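Side-chain contacts in uncharacterized protein ABO_0056 (Alcanivorax borkumensis, PDB 3H35), which is of unknown function but belongs to the abortive infection alpha (DUF4393) family and may take part in bacterial phage defence: residues Arg129-Tyr132 / Glu133-Glu136; Val39-Ala42 / Gln43-Leu46; Leu162-Pro166 / Leu167-Leu171; Ile100-Asn103 / Asp104-Ala107; Phe141-Ala144 / Gln145-Gln149. All coordinates share one frame; numbering follows the deposited sequence. Where two conformers were deposited one is given.

Interaction 1 of 5, residues Arg129-Tyr132 / Glu133-Glu136; sequences RTDY and ELCE
Glu-133 and Arg-129, four residues apart on helix 129-137, are joined through water rather than by direct contact of their charges. Water 1 accepts from Arg-129 NH1 (2.9 Å) and donates to Glu-133 OE2 (2.6 Å), whereas Arg-129 NH1 and Glu-133 OE2 are themselves 5.0 Å apart. The guanidinium meets this water at its edge, in plane, and its plane is turned 55° from that of the carboxylate. The Arg-129 chain bends at chi3 (-74°), and OE2 of Glu-133 lies against its aliphatic part, 3.6 Å from CG of Arg-129. The charge of Arg-129 has a direct partner elsewhere, in a salt bridge with Glu-126.

Backbone bonds support the pair: Glu-133 N donates to Arg-129 O at 3.1 Å, and the same i to i+4 step recurs from Leu-134 N to Thr-130 O at 2.9 Å. Packing within the stretch is sparse. Leu-134 CD1 comes no closer than 4.2 Å to Asp-131 OD1, which bonds to Asn-93. Tyr-132 and Cys-135 are buried instead, reaching strand 71-77, and the Tyr-132 hydroxyl bonds to backbone atoms of Glu-160 and Thr-125. Unbroken i to i+4 bonding, with a solvent-bridged charged pair on one side and buried residues toward the sheet, marks an amphipathic alpha helix packed on an antiparallel sheet.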
loop_
_atom_site.group_PDB
_atom_site.type_symbol
_atom_site.label_atom_id
_atom_site.label_comp_id
_atom_site.label_asym_id
_atom_site.label_seq_id
_atom_site.Cartn_x
_atom_site.Cartn_y
_atom_site.Cartn_z
ATOM N N ARG A 129 4.948 -26.366 9.465
ATOM C CA ARG A 129 5.946 -26.895 8.520
ATOM C C ARG A 129 5.326 -27.608 7.282
ATOM O O ARG A 129 5.670 -27.332 6.121
ATOM C CB ARG A 129 6.948 -27.822 9.227
ATOM C CG ARG A 129 8.129 -28.203 8.343
ATOM C CD ARG A 129 9.238 -28.936 9.117
ATOM N NE ARG A 129 10.048 -28.076 10.007
ATOM C CZ ARG A 129 11.066 -27.313 9.618
ATOM N NH1 ARG A 129 11.429 -27.241 8.347
ATOM N NH2 ARG A 129 11.726 -26.597 10.513
ATOM N N THR A 130 4.407 -28.520 7.551
ATOM C CA THR A 130 3.748 -29.258 6.486
ATOM C C THR A 130 3.073 -28.308 5.501
ATOM O O THR A 130 3.249 -28.457 4.280
ATOM C CB THR A 130 2.743 -30.226 7.079
ATOM O OG1 THR A 130 3.473 -31.230 7.784
ATOM C CG2 THR A 130 1.917 -30.882 6.006
ATOM N N ASP A 131 2.359 -27.303 6.030
ATOM C CA ASP A 131 1.719 -26.306 5.172
ATOM C C ASP A 131 2.680 -25.505 4.287
ATOM O O ASP A 131 2.398 -25.261 3.117
ATOM C CB ASP A 131 0.871 -25.355 6.006
ATOM C CG ASP A 131 -0.373 -26.043 6.552
ATOM O OD1 ASP A 131 -1.206 -26.462 5.729
ATOM O OD2 ASP A 131 -0.496 -26.194 7.783
ATOM N N TYR A 132 3.811 -25.096 4.836
ATOM C CA TYR A 132 4.809 -24.430 4.011
ATOM C C TYR A 132 5.220 -25.321 2.837
ATOM O O TYR A 132 5.343 -24.838 1.704
ATOM C CB TYR A 132 6.044 -24.096 4.823
ATOM C CG TYR A 132 5.814 -23.069 5.921
ATOM C CD1 TYR A 132 5.433 -21.771 5.619
ATOM C CD2 TYR A 132 6.023 -23.393 7.263
ATOM C CE1 TYR A 132 5.210 -20.834 6.630
ATOM C CE2 TYR A 132 5.814 -22.476 8.266
ATOM C CZ TYR A 132 5.413 -21.182 7.952
ATOM O OH TYR A 132 5.223 -20.270 8.976
ATOM N N GLU A 133 5.432 -26.618 3.133
ATOM C CA GLU A 133 5.837 -27.595 2.145
ATOM C C GLU A 133 4.786 -27.749 1.069
ATOM O O GLU A 133 5.106 -27.695 -0.114
ATOM C CB GLU A 133 6.170 -28.947 2.806
ATOM C CG GLU A 133 7.415 -28.883 3.669
ATOM C CD GLU A 133 7.643 -30.119 4.564
ATOM O OE1 GLU A 133 6.843 -31.107 4.511
ATOM O OE2 GLU A 133 8.636 -30.095 5.332
ATOM N N LEU A 134 3.528 -27.896 1.464
ATOM C CA LEU A 134 2.433 -27.867 0.497
ATOM C C LEU A 134 2.440 -26.585 -0.332
ATOM O O LEU A 134 2.242 -26.646 -1.541
ATOM C CB LEU A 134 1.070 -27.973 1.181
ATOM C CG LEU A 134 0.731 -29.277 1.875
ATOM C CD1 LEU A 134 -0.620 -29.079 2.556
ATOM C CD2 LEU A 134 0.745 -30.541 0.901
ATOM N N CYS A 135 2.625 -25.422 0.301
ATOM C CA CYS A 135 2.644 -24.184 -0.456
ATOM C C CYS A 135 3.827 -24.116 -1.422
ATOM O O CYS A 135 3.684 -23.660 -2.557
ATOM C CB CYS A 135 2.733 -22.986 0.477
ATOM S SG CYS A 135 1.221 -22.669 1.370
ATOM N N GLU A 136 5.000 -24.512 -0.946
ATOM C CA GLU A 136 6.185 -24.432 -1.779
ATOM C C GLU A 136 6.056 -25.368 -2.994
ATOM O O GLU A 136 6.628 -25.109 -4.057
ATOM C CB GLU A 136 7.444 -24.730 -0.967
ATOM C CG GLU A 136 7.832 -23.540 -0.090
ATOM C CD GLU A 136 8.700 -23.890 1.107
ATOM O OE1 GLU A 136 8.888 -25.083 1.382
ATOM O OE2 GLU A 136 9.172 -22.971 1.820
HETATM O O HOH W 1 10.199 -28.163 5.940
HETATM O O HOH W 2 6.296 -32.090 6.687
#

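Interaction 2 of 5, residues Val39-Ala42 / Gln43-Leu46; sequences VPQA and QTML
Gln-41 and Thr-44 meet round a single water at the N-terminus of helix 42-52, where Gln-41 holds the N-cap position. Water 3 accepts from two groups of Gln-41, its backbone N at 2.8 Å and its side-chain NE2 at 3.0 Å. It also bonds to Thr-44 OG1 at 3.0 Å. Three protein atoms from two residues thus grip one water, and the two side chains need not bond to each other: Gln-41 NE2 and Thr-44 OG1 remain 4.1 Å apart. The first torsion of Thr-44 (chi1 -56°) sets its OG1 beside its own backbone N, on the side where the water lies, and turns CG2 the other way. The Gln-41 chain runs out extended beyond CG and its NE2 reaches the same water. On the exposed approach to the helix, Pro-40 makes a purely apolar touch, its CB lying 4.0 Å from both CB and CG2 of Thr-44.

Beneath this polar cluster the cap residue's carbonyl starts the helical bonding. Gln-41 O accepts a nearly straight bond from N of selenomethionine Met-45 (3.0 Å, 169° at the hydrogen) and a weak, bent one from Thr-44 N (121°).

Farther out, the helix is placed by its neighbours. Leu-46 packs on Leu-171 of helix 166-175, and the second subunit supplies Phe-105 against Leu-46 and Tyr-109 against Ala-42. The backbone of Leu-46 completes the next step of the turn, its N donating to Ala-42 O at 2.8 Å.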
loop_
_atom_site.group_PDB
_atom_site.type_symbol
_atom_site.label_atom_id
_atom_site.label_comp_id
_atom_site.label_asym_id
_atom_site.label_seq_id
_atom_site.Cartn_x
_atom_site.Cartn_y
_atom_site.Cartn_z
ATOM N N VAL A 39 -26.882 10.639 6.849
ATOM C CA VAL A 39 -25.463 10.537 6.502
ATOM C C VAL A 39 -24.849 9.504 7.441
ATOM O O VAL A 39 -25.065 9.569 8.650
ATOM C CB VAL A 39 -24.700 11.837 6.727
ATOM C CG1 VAL A 39 -23.229 11.662 6.212
ATOM C CG2 VAL A 39 -25.436 13.022 6.083
ATOM N N PRO A 40 -24.089 8.542 6.904
ATOM C CA PRO A 40 -23.678 7.476 7.828
ATOM C C PRO A 40 -22.589 7.904 8.832
ATOM O O PRO A 40 -21.754 8.743 8.527
ATOM C CB PRO A 40 -23.205 6.349 6.894
ATOM C CG PRO A 40 -22.859 7.022 5.587
ATOM C CD PRO A 40 -23.561 8.357 5.536
ATOM N N GLN A 41 -22.670 7.339 10.034
ATOM C CA GLN A 41 -21.649 7.473 11.050
ATOM C C GLN A 41 -20.262 7.043 10.493
ATOM O O GLN A 41 -20.173 6.177 9.605
ATOM C CB GLN A 41 -21.956 6.536 12.233
ATOM C CG GLN A 41 -23.266 6.676 12.910
ATOM C CD GLN A 41 -23.584 5.471 13.810
ATOM O OE1 GLN A 41 -22.915 5.245 14.820
ATOM N NE2 GLN A 41 -24.622 4.712 13.450
ATOM N N ALA A 42 -19.198 7.600 11.077
ATOM C CA ALA A 42 -17.803 7.217 10.743
ATOM C C ALA A 42 -17.618 5.692 10.757
ATOM O O ALA A 42 -17.033 5.096 9.829
ATOM C CB ALA A 42 -16.819 7.867 11.712
ATOM N N GLN A 43 -18.122 5.077 11.819
ATOM C CA GLN A 43 -18.050 3.632 12.016
ATOM C C GLN A 43 -18.564 2.883 10.792
ATOM O O GLN A 43 -17.936 1.934 10.303
ATOM C CB GLN A 43 -18.899 3.273 13.222
ATOM C CG GLN A 43 -18.892 1.825 13.518
ATOM C CD GLN A 43 -19.579 1.515 14.833
ATOM O OE1 GLN A 43 -19.367 2.224 15.833
ATOM N NE2 GLN A 43 -20.414 0.455 14.842
ATOM N N THR A 44 -19.717 3.339 10.308
ATOM C CA THR A 44 -20.387 2.704 9.212
ATOM C C THR A 44 -19.575 2.903 7.954
ATOM O O THR A 44 -19.360 1.948 7.209
ATOM C CB THR A 44 -21.826 3.258 9.043
ATOM O OG1 THR A 44 -22.508 3.087 10.290
ATOM C CG2 THR A 44 -22.611 2.500 7.949
HETATM N N MSE A 45 -19.122 4.132 7.703
HETATM C CA MSE A 45 -18.262 4.374 6.554
HETATM C C MSE A 45 -16.987 3.521 6.609
HETATM O O MSE A 45 -16.567 2.988 5.588
HETATM C CB MSE A 45 -17.900 5.849 6.428
HETATM C CG MSE A 45 -16.812 6.136 5.379
HETATM SE SE MSE A 45 -17.417 6.109 3.496
HETATM C CE MSE A 45 -18.364 7.812 3.492
ATOM N N LEU A 46 -16.406 3.347 7.797
ATOM C CA LEU A 46 -15.167 2.584 7.914
ATOM C C LEU A 46 -15.406 1.138 7.521
ATOM O O LEU A 46 -14.645 0.586 6.719
ATOM C CB LEU A 46 -14.567 2.668 9.314
ATOM C CG LEU A 46 -13.888 4.012 9.658
ATOM C CD1 LEU A 46 -13.668 4.127 11.159
ATOM C CD2 LEU A 46 -12.613 4.231 8.901
HETATM O O HOH W 3 -24.495 5.283 10.511
#

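Interaction 3 of 5, residues Leu162-Pro166 / Leu167-Leu171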
loop_
_atom_site.group_PDB
_atom_site.type_symbol
_atom_site.label_atom_id
_atom_site.label_comp_id
_atom_site.label_asym_id
_atom_site.label_seq_id
_atom_site.Cartn_x
_atom_site.Cartn_y
_atom_site.Cartn_z
ATOM N N LEU A 162 0.712 -15.780 8.691
ATOM C CA LEU A 162 -0.321 -14.791 8.382
ATOM C C LEU A 162 -1.244 -14.704 9.554
ATOM O O LEU A 162 -1.707 -15.727 10.026
ATOM C CB LEU A 162 -1.124 -15.231 7.156
ATOM C CG LEU A 162 -2.299 -14.378 6.674
ATOM C CD1 LEU A 162 -1.771 -13.009 6.153
ATOM C CD2 LEU A 162 -3.075 -15.167 5.580
ATOM N N ARG A 163 -1.535 -13.484 10.001
ATOM C CA ARG A 163 -2.522 -13.228 11.053
ATOM C C ARG A 163 -3.303 -11.960 10.782
ATOM O O ARG A 163 -2.827 -11.111 10.072
ATOM C CB ARG A 163 -1.852 -12.975 12.385
ATOM C CG ARG A 163 -0.940 -14.032 12.824
ATOM C CD ARG A 163 -0.122 -13.479 13.970
ATOM N NE ARG A 163 0.955 -14.411 14.158
ATOM C CZ ARG A 163 0.839 -15.558 14.800
ATOM N NH1 ARG A 163 -0.302 -15.900 15.369
ATOM N NH2 ARG A 163 1.880 -16.348 14.865
ATOM N N ILE A 164 -4.446 -11.815 11.450
ATOM C CA ILE A 164 -5.199 -10.572 11.457
ATOM C C ILE A 164 -4.392 -9.488 12.170
ATOM O O ILE A 164 -3.691 -9.772 13.131
ATOM C CB ILE A 164 -6.601 -10.753 12.128
ATOM C CG1 ILE A 164 -7.526 -9.596 11.735
ATOM C CG2 ILE A 164 -6.509 -10.820 13.682
ATOM C CD1 ILE A 164 -8.988 -9.946 11.922
ATOM N N SER A 165 -4.464 -8.269 11.663
ATOM C CA SER A 165 -3.809 -7.106 12.282
ATOM C C SER A 165 -4.744 -6.477 13.324
ATOM O O SER A 165 -5.943 -6.731 13.312
ATOM C CB SER A 165 -3.506 -6.058 11.221
ATOM O OG SER A 165 -4.679 -5.369 10.800
ATOM N N PRO A 166 -4.207 -5.626 14.198
ATOM C CA PRO A 166 -5.012 -4.804 15.118
ATOM C C PRO A 166 -6.091 -3.993 14.405
ATOM O O PRO A 166 -7.191 -3.817 14.917
ATOM C CB PRO A 166 -3.981 -3.853 15.723
ATOM C CG PRO A 166 -2.712 -4.585 15.657
ATOM C CD PRO A 166 -2.773 -5.378 14.361
ATOM N N LEU A 167 -5.772 -3.495 13.210
ATOM C CA LEU A 167 -6.731 -2.714 12.469
ATOM C C LEU A 167 -7.825 -3.622 11.938
ATOM O O LEU A 167 -9.009 -3.263 11.941
ATOM C CB LEU A 167 -6.031 -1.950 11.340
ATOM C CG LEU A 167 -4.967 -0.902 11.757
ATOM C CD1 LEU A 167 -4.290 -0.261 10.518
ATOM C CD2 LEU A 167 -5.554 0.209 12.640
ATOM N N GLY A 168 -7.451 -4.791 11.445
ATOM C CA GLY A 168 -8.462 -5.733 10.970
ATOM C C GLY A 168 -9.376 -6.174 12.119
ATOM O O GLY A 168 -10.604 -6.285 11.971
ATOM N N ARG A 169 -8.791 -6.330 13.295
ATOM C CA ARG A 169 -9.563 -6.763 14.441
ATOM C C ARG A 169 -10.502 -5.651 14.854
ATOM O O ARG A 169 -11.662 -5.897 15.157
ATOM C CB ARG A 169 -8.613 -7.156 15.560
ATOM C CG ARG A 169 -9.254 -7.704 16.833
ATOM C CD ARG A 169 -8.133 -7.966 17.916
ATOM N NE ARG A 169 -7.222 -9.065 17.527
ATOM C CZ ARG A 169 -5.936 -8.961 17.148
ATOM N NH1 ARG A 169 -5.280 -7.785 17.067
ATOM N NH2 ARG A 169 -5.275 -10.083 16.833
ATOM N N GLN A 170 -10.007 -4.404 14.834
ATOM C CA GLN A 170 -10.819 -3.273 15.232
ATOM C C GLN A 170 -11.976 -3.137 14.279
ATOM O O GLN A 170 -13.107 -2.951 14.710
ATOM C CB GLN A 170 -10.019 -1.963 15.233
ATOM C CG GLN A 170 -10.865 -0.748 15.631
ATOM C CD GLN A 170 -10.036 0.525 15.701
ATOM O OE1 GLN A 170 -8.882 0.563 15.265
ATOM N NE2 GLN A 170 -10.605 1.547 16.302
ATOM N N LEU A 171 -11.705 -3.266 12.974
ATOM C CA LEU A 171 -12.797 -3.188 11.969
ATOM C C LEU A 171 -13.822 -4.332 12.114
ATOM O O LEU A 171 -15.056 -4.117 12.029
ATOM C CB LEU A 171 -12.232 -3.172 10.542
ATOM C CG LEU A 171 -11.657 -1.810 10.113
ATOM C CD1 LEU A 171 -10.759 -2.040 8.911
ATOM C CD2 LEU A 171 -12.841 -0.802 9.894
HETATM O O HOH W 4 -3.369 -11.401 15.296
HETATM O O HOH W 5 -2.843 -8.556 15.280
#
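Ile-164, the last residue of strand 156-164, reaches forward onto the first turn of helix 166-175. With CG1 opposite the backbone N (chi1 -162°), CD1 is carried onto bare backbone, 3.8 Å from Gly-168 C, while the CG2 branch lies over one face of the Arg-169 guanidinium, 3.5 Å from NH2. The carbonyl of Ile-164 takes part too, since two waters donate to Ile-164 O. Water 5 accepts from Arg-169 NH1 (3.1 Å), and water 4 accepts more weakly from NH2.

Ser-165 is the N-cap. Its OG accepts from Gly-168 N at 2.9 Å (164° at the hydrogen) and also bonds to Gly-117 O. Its carbonyl continues the turn, with Arg-169 N donating to Ser-165 O at 2.9 Å.

Pro-166 opens the helix, where a residue without an N-H is readily accommodated, and its O accepts from Gln-170 N.

The guanidinium is therefore bonded to waters through NH1 and, weakly, NH2, with hydrocarbon over one face, and its NH1 also forms a salt bridge with Glu-147 of the second subunit. Such a placement probably limits how far the arginine can swing, presenting its charge in a defined position at the subunit interface.

Interaction 4 of 5, residues Ile100-Asn103 / Asp104-Ala107; sequences IQCN and DFIA
Cys-102 and Phe-105 each set the first side-chain atom beyond CB beside their own backbone N (chi1 -63° and -53°), which brings cysteine and ring together. The setting is a short 3-10 turn leading into helix 106-115, for which Phe-105 is the N-cap residue. Cys-102 CB is the closer part of the cysteine, 3.4 Å from Phe-105 CD2, approaching the ring obliquely. SG adds a sulfur-aromatic contact, 4.8 Å from the ring centroid and 49° off the ring normal, so the sulfur sits neither squarely above the ring nor in its plane.

The backbone ties the same two residues: Phe-105 N donates to Cys-102 O at 3.1 Å. A second bond with i to i+3 spacing follows, from Ile-106 N to Asn-103 O at 3.2 Å. In both bonds the donor stands well above the carbonyl plane, as is common for the i to i+3 bonds of a 3-10 turn.

Asp-57 of helix 56-65 accepts from the backbone N of Gln-101 and of Cys-102, fixing the approach to the turn. The third subunit covers the sulfur-aromatic pair, with Ala-42 of that chain against Cys-102 and its Leu-174 against Phe-105. On another side Ile-100 and Ile-106 make a loose apolar touch while both pack on Leu-61. Between Asn-103 and Asp-104, water 6 donates to Asp-104 OD1 at 2.7 Å and accepts only weakly from Asn-103 ND2 at 3.5 Å.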
loop_
_atom_site.group_PDB
_atom_site.type_symbol
_atom_site.label_atom_id
_atom_site.label_comp_id
_atom_site.label_asym_id
_atom_site.label_seq_id
_atom_site.Cartn_x
_atom_site.Cartn_y
_atom_site.Cartn_z
ATOM N N ILE A 100 -12.463 -20.308 0.060
ATOM C CA ILE A 100 -12.552 -19.365 -1.049
ATOM C C ILE A 100 -12.899 -20.073 -2.375
ATOM O O ILE A 100 -12.482 -21.209 -2.627
ATOM C CB ILE A 100 -11.309 -18.534 -1.230
ATOM C CG1 ILE A 100 -10.069 -19.396 -1.535
ATOM C CG2 ILE A 100 -11.043 -17.635 0.029
ATOM C CD1 ILE A 100 -8.891 -18.501 -2.017
ATOM N N GLN A 101 -13.643 -19.376 -3.214
ATOM C CA GLN A 101 -14.022 -19.904 -4.525
ATOM C C GLN A 101 -12.826 -20.086 -5.450
ATOM O O GLN A 101 -12.633 -21.175 -6.013
ATOM C CB GLN A 101 -15.064 -18.964 -5.175
ATOM C CG GLN A 101 -15.468 -19.370 -6.603
ATOM C CD GLN A 101 -16.683 -18.616 -7.097
ATOM O OE1 GLN A 101 -16.951 -17.479 -6.701
ATOM N NE2 GLN A 101 -17.425 -19.253 -7.960
ATOM N N CYS A 102 -12.004 -19.036 -5.605
ATOM C CA CYS A 102 -10.937 -19.074 -6.585
ATOM C C CYS A 102 -9.586 -18.977 -5.915
ATOM O O CYS A 102 -9.070 -17.861 -5.683
ATOM C CB CYS A 102 -11.079 -17.934 -7.593
ATOM S SG CYS A 102 -12.609 -18.120 -8.531
ATOM N N ASN A 103 -9.013 -20.135 -5.647
ATOM C CA ASN A 103 -7.760 -20.193 -4.967
ATOM C C ASN A 103 -6.630 -19.684 -5.854
ATOM O O ASN A 103 -5.550 -19.361 -5.360
ATOM C CB ASN A 103 -7.454 -21.612 -4.523
ATOM C CG ASN A 103 -6.492 -21.644 -3.366
ATOM O OD1 ASN A 103 -6.836 -21.229 -2.246
ATOM N ND2 ASN A 103 -5.268 -22.113 -3.624
ATOM N N ASP A 104 -6.886 -19.640 -7.159
ATOM C CA ASP A 104 -5.924 -19.090 -8.115
ATOM C C ASP A 104 -5.590 -17.606 -7.847
ATOM O O ASP A 104 -4.547 -17.147 -8.262
ATOM C CB ASP A 104 -6.469 -19.202 -9.546
ATOM C CG ASP A 104 -6.423 -20.615 -10.087
ATOM O OD1 ASP A 104 -5.990 -21.560 -9.370
ATOM O OD2 ASP A 104 -6.834 -20.764 -11.261
ATOM N N PHE A 105 -6.483 -16.881 -7.166
ATOM C CA PHE A 105 -6.278 -15.470 -6.870
ATOM C C PHE A 105 -5.714 -15.195 -5.462
ATOM O O PHE A 105 -5.795 -14.060 -4.978
ATOM C CB PHE A 105 -7.613 -14.737 -7.009
ATOM C CG PHE A 105 -8.315 -14.969 -8.326
ATOM C CD1 PHE A 105 -7.605 -15.194 -9.508
ATOM C CD2 PHE A 105 -9.713 -14.940 -8.389
ATOM C CE1 PHE A 105 -8.264 -15.424 -10.721
ATOM C CE2 PHE A 105 -10.388 -15.195 -9.588
ATOM C CZ PHE A 105 -9.648 -15.411 -10.764
ATOM N N ILE A 106 -5.219 -16.225 -4.773
ATOM C CA ILE A 106 -4.807 -16.026 -3.400
ATOM C C ILE A 106 -3.730 -14.895 -3.268
ATOM O O ILE A 106 -3.834 -14.008 -2.401
ATOM C CB ILE A 106 -4.359 -17.359 -2.762
ATOM C CG1 ILE A 106 -4.065 -17.194 -1.269
ATOM C CG2 ILE A 106 -3.104 -17.965 -3.516
ATOM C CD1 ILE A 106 -5.213 -16.658 -0.373
ATOM N N ALA A 107 -2.749 -14.876 -4.179
ATOM C CA ALA A 107 -1.732 -13.841 -4.119
ATOM C C ALA A 107 -2.323 -12.434 -4.316
ATOM O O ALA A 107 -1.964 -11.507 -3.573
ATOM C CB ALA A 107 -0.563 -14.130 -5.105
HETATM O O HOH W 6 -4.986 -22.407 -7.065
#

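Interaction 5 of 5, residues Phe141-Ala144 / Gln145-Gln149; sequences FRKA and QAELQ
Helix 139-151 carries Arg-142 and Gln-145 alongside each other, one turn apart and pointing the same way. Arg-142 NH1 donates to Gln-145 OE1 at 2.7 Å, with 142° at the hydrogen. The nitrogen lies in the amide carbonyl plane, on a lone pair of OE1, while OE1 sits near the guanidinium plane at its edge, slightly tilted out of it. The two flat groups are turned 32° from each other. A bend at chi2 (-52°) curls the arginine back toward the glutamine, whose chain runs out extended. OE1 has a second donor, water 7 at 2.8 Å, and that water also donates to Arg-142 O, linking the amide to the backbone. Phe-141 CE2 stands 4.1 Å above one face of the guanidinium, offset toward its rim, and Arg-142 NE probably bonds to Glu-136 O at the end of the preceding helix.

The buried side of this alpha helix faces the antiparallel sheet: Phe-141 and Leu-148 rest on strands 71-77 and 87-91, and Gln-145 touches Leu-76 and Ile-157. Backbone bonds run i to i+4, as from Gln-145 N to Phe-141 O (2.8 Å).

Lys-143 and Glu-147 carry opposite charges that do not meet, NZ of Lys-143 and OE2 of Glu-147 being 5.1 Å apart. Glu-147 OE1 forms a long, weak ion pair with Arg-169 NE of the third subunit, whose Pro-166 packs against Ala-144, Glu-147 and Leu-148.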
loop_
_atom_site.group_PDB
_atom_site.type_symbol
_atom_site.label_atom_id
_atom_site.label_comp_id
_atom_site.label_asym_id
_atom_site.label_seq_id
_atom_site.Cartn_x
_atom_site.Cartn_y
_atom_site.Cartn_z
ATOM N N PHE A 141 2.448 -20.849 -7.448
ATOM C CA PHE A 141 3.466 -20.169 -6.699
ATOM C C PHE A 141 4.825 -20.294 -7.411
ATOM O O PHE A 141 5.562 -19.300 -7.572
ATOM C CB PHE A 141 3.557 -20.774 -5.305
ATOM C CG PHE A 141 4.723 -20.279 -4.542
ATOM C CD1 PHE A 141 4.701 -19.012 -3.998
ATOM C CD2 PHE A 141 5.851 -21.054 -4.407
ATOM C CE1 PHE A 141 5.816 -18.507 -3.333
ATOM C CE2 PHE A 141 6.967 -20.572 -3.741
ATOM C CZ PHE A 141 6.942 -19.279 -3.212
ATOM N N ARG A 142 5.147 -21.509 -7.859
ATOM C CA ARG A 142 6.440 -21.760 -8.457
ATOM C C ARG A 142 6.581 -20.978 -9.733
ATOM O O ARG A 142 7.652 -20.471 -10.033
ATOM C CB ARG A 142 6.653 -23.263 -8.731
ATOM C CG ARG A 142 7.000 -24.089 -7.490
ATOM C CD ARG A 142 8.176 -23.489 -6.727
ATOM N NE ARG A 142 8.531 -24.210 -5.495
ATOM C CZ ARG A 142 9.582 -23.917 -4.711
ATOM N NH1 ARG A 142 10.430 -22.936 -5.017
ATOM N NH2 ARG A 142 9.809 -24.631 -3.623
ATOM N N LYS A 143 5.493 -20.893 -10.484
ATOM C CA LYS A 143 5.454 -20.077 -11.689
ATOM C C LYS A 143 5.728 -18.586 -11.382
ATOM O O LYS A 143 6.513 -17.943 -12.066
ATOM C CB LYS A 143 4.085 -20.215 -12.328
ATOM C CG LYS A 143 3.983 -19.664 -13.725
ATOM C CD LYS A 143 2.513 -19.646 -14.188
ATOM C CE LYS A 143 2.371 -19.224 -15.654
ATOM N NZ LYS A 143 3.046 -20.235 -16.517
ATOM N N ALA A 144 5.073 -18.060 -10.357
ATOM C CA ALA A 144 5.243 -16.642 -9.965
ATOM C C ALA A 144 6.702 -16.403 -9.541
ATOM O O ALA A 144 7.335 -15.438 -9.956
ATOM C CB ALA A 144 4.297 -16.265 -8.808
ATOM N N GLN A 145 7.219 -17.323 -8.746
ATOM C CA GLN A 145 8.594 -17.231 -8.288
ATOM C C GLN A 145 9.572 -17.214 -9.480
ATOM O O GLN A 145 10.440 -16.396 -9.505
ATOM C CB GLN A 145 8.951 -18.386 -7.356
ATOM C CG GLN A 145 10.380 -18.312 -6.762
ATOM C CD GLN A 145 10.816 -19.632 -6.158
ATOM O OE1 GLN A 145 10.229 -20.693 -6.445
ATOM N NE2 GLN A 145 11.854 -19.585 -5.317
ATOM N N ALA A 146 9.384 -18.115 -10.447
ATOM C CA ALA A 146 10.233 -18.179 -11.590
ATOM C C ALA A 146 10.130 -16.881 -12.403
ATOM O O ALA A 146 11.147 -16.350 -12.810
ATOM C CB ALA A 146 9.949 -19.453 -12.440
ATOM N N GLU A 147 8.937 -16.317 -12.583
ATOM C CA GLU A 147 8.832 -15.054 -13.313
ATOM C C GLU A 147 9.632 -13.945 -12.640
ATOM O O GLU A 147 10.357 -13.182 -13.296
ATOM C CB GLU A 147 7.393 -14.598 -13.415
ATOM C CG GLU A 147 6.469 -15.484 -14.248
ATOM C CD GLU A 147 5.025 -14.934 -14.264
ATOM O OE1 GLU A 147 4.837 -13.691 -14.218
ATOM O OE2 GLU A 147 4.083 -15.747 -14.334
ATOM N N LEU A 148 9.502 -13.868 -11.322
ATOM C CA LEU A 148 10.190 -12.831 -10.550
ATOM C C LEU A 148 11.700 -13.032 -10.537
ATOM O O LEU A 148 12.461 -12.035 -10.542
ATOM C CB LEU A 148 9.650 -12.780 -9.119
ATOM C CG LEU A 148 8.270 -12.159 -9.006
ATOM C CD1 LEU A 148 7.651 -12.443 -7.644
ATOM C CD2 LEU A 148 8.341 -10.656 -9.280
ATOM N N GLN A 149 12.160 -14.282 -10.519
ATOM C CA GLN A 149 13.620 -14.515 -10.511
ATOM C C GLN A 149 14.301 -14.030 -11.769
ATOM O O GLN A 149 15.434 -13.663 -11.700
ATOM C CB GLN A 149 14.008 -15.974 -10.308
ATOM C CG GLN A 149 13.690 -16.566 -8.913
ATOM C CD GLN A 149 13.835 -18.106 -8.866
ATOM O OE1 GLN A 149 13.658 -18.783 -9.886
ATOM N NE2 GLN A 149 14.091 -18.656 -7.677
HETATM O O HOH W 7 10.124 -21.681 -9.113
#

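How the interactions relate
Interactions 1 and 5 lie on consecutive helices, their centres 16 Å apart, and are joined by the probable 2.5 Å bond between Glu-136 O and Arg-142 NE, with Phe-141 packing nearby. Interactions 2 and 3, with centres 19 Å apart, touch through Leu-46 O and Leu-171 CD2 (3.9 Å); both face the second subunit. Interactions 4 and 5 both face the third subunit, with nearest atoms about 6 Å apart. The two interfaces use matching surfaces: Gln-170 NE2 in interaction 3 bonds to the backbone O of Asp-104 of the second subunit, and the backbone O of Asp-104 in interaction 4 bonds to Gln-170 NE2 of the third. Interaction 2 is remote from interaction 5, their centres 41 Å apart.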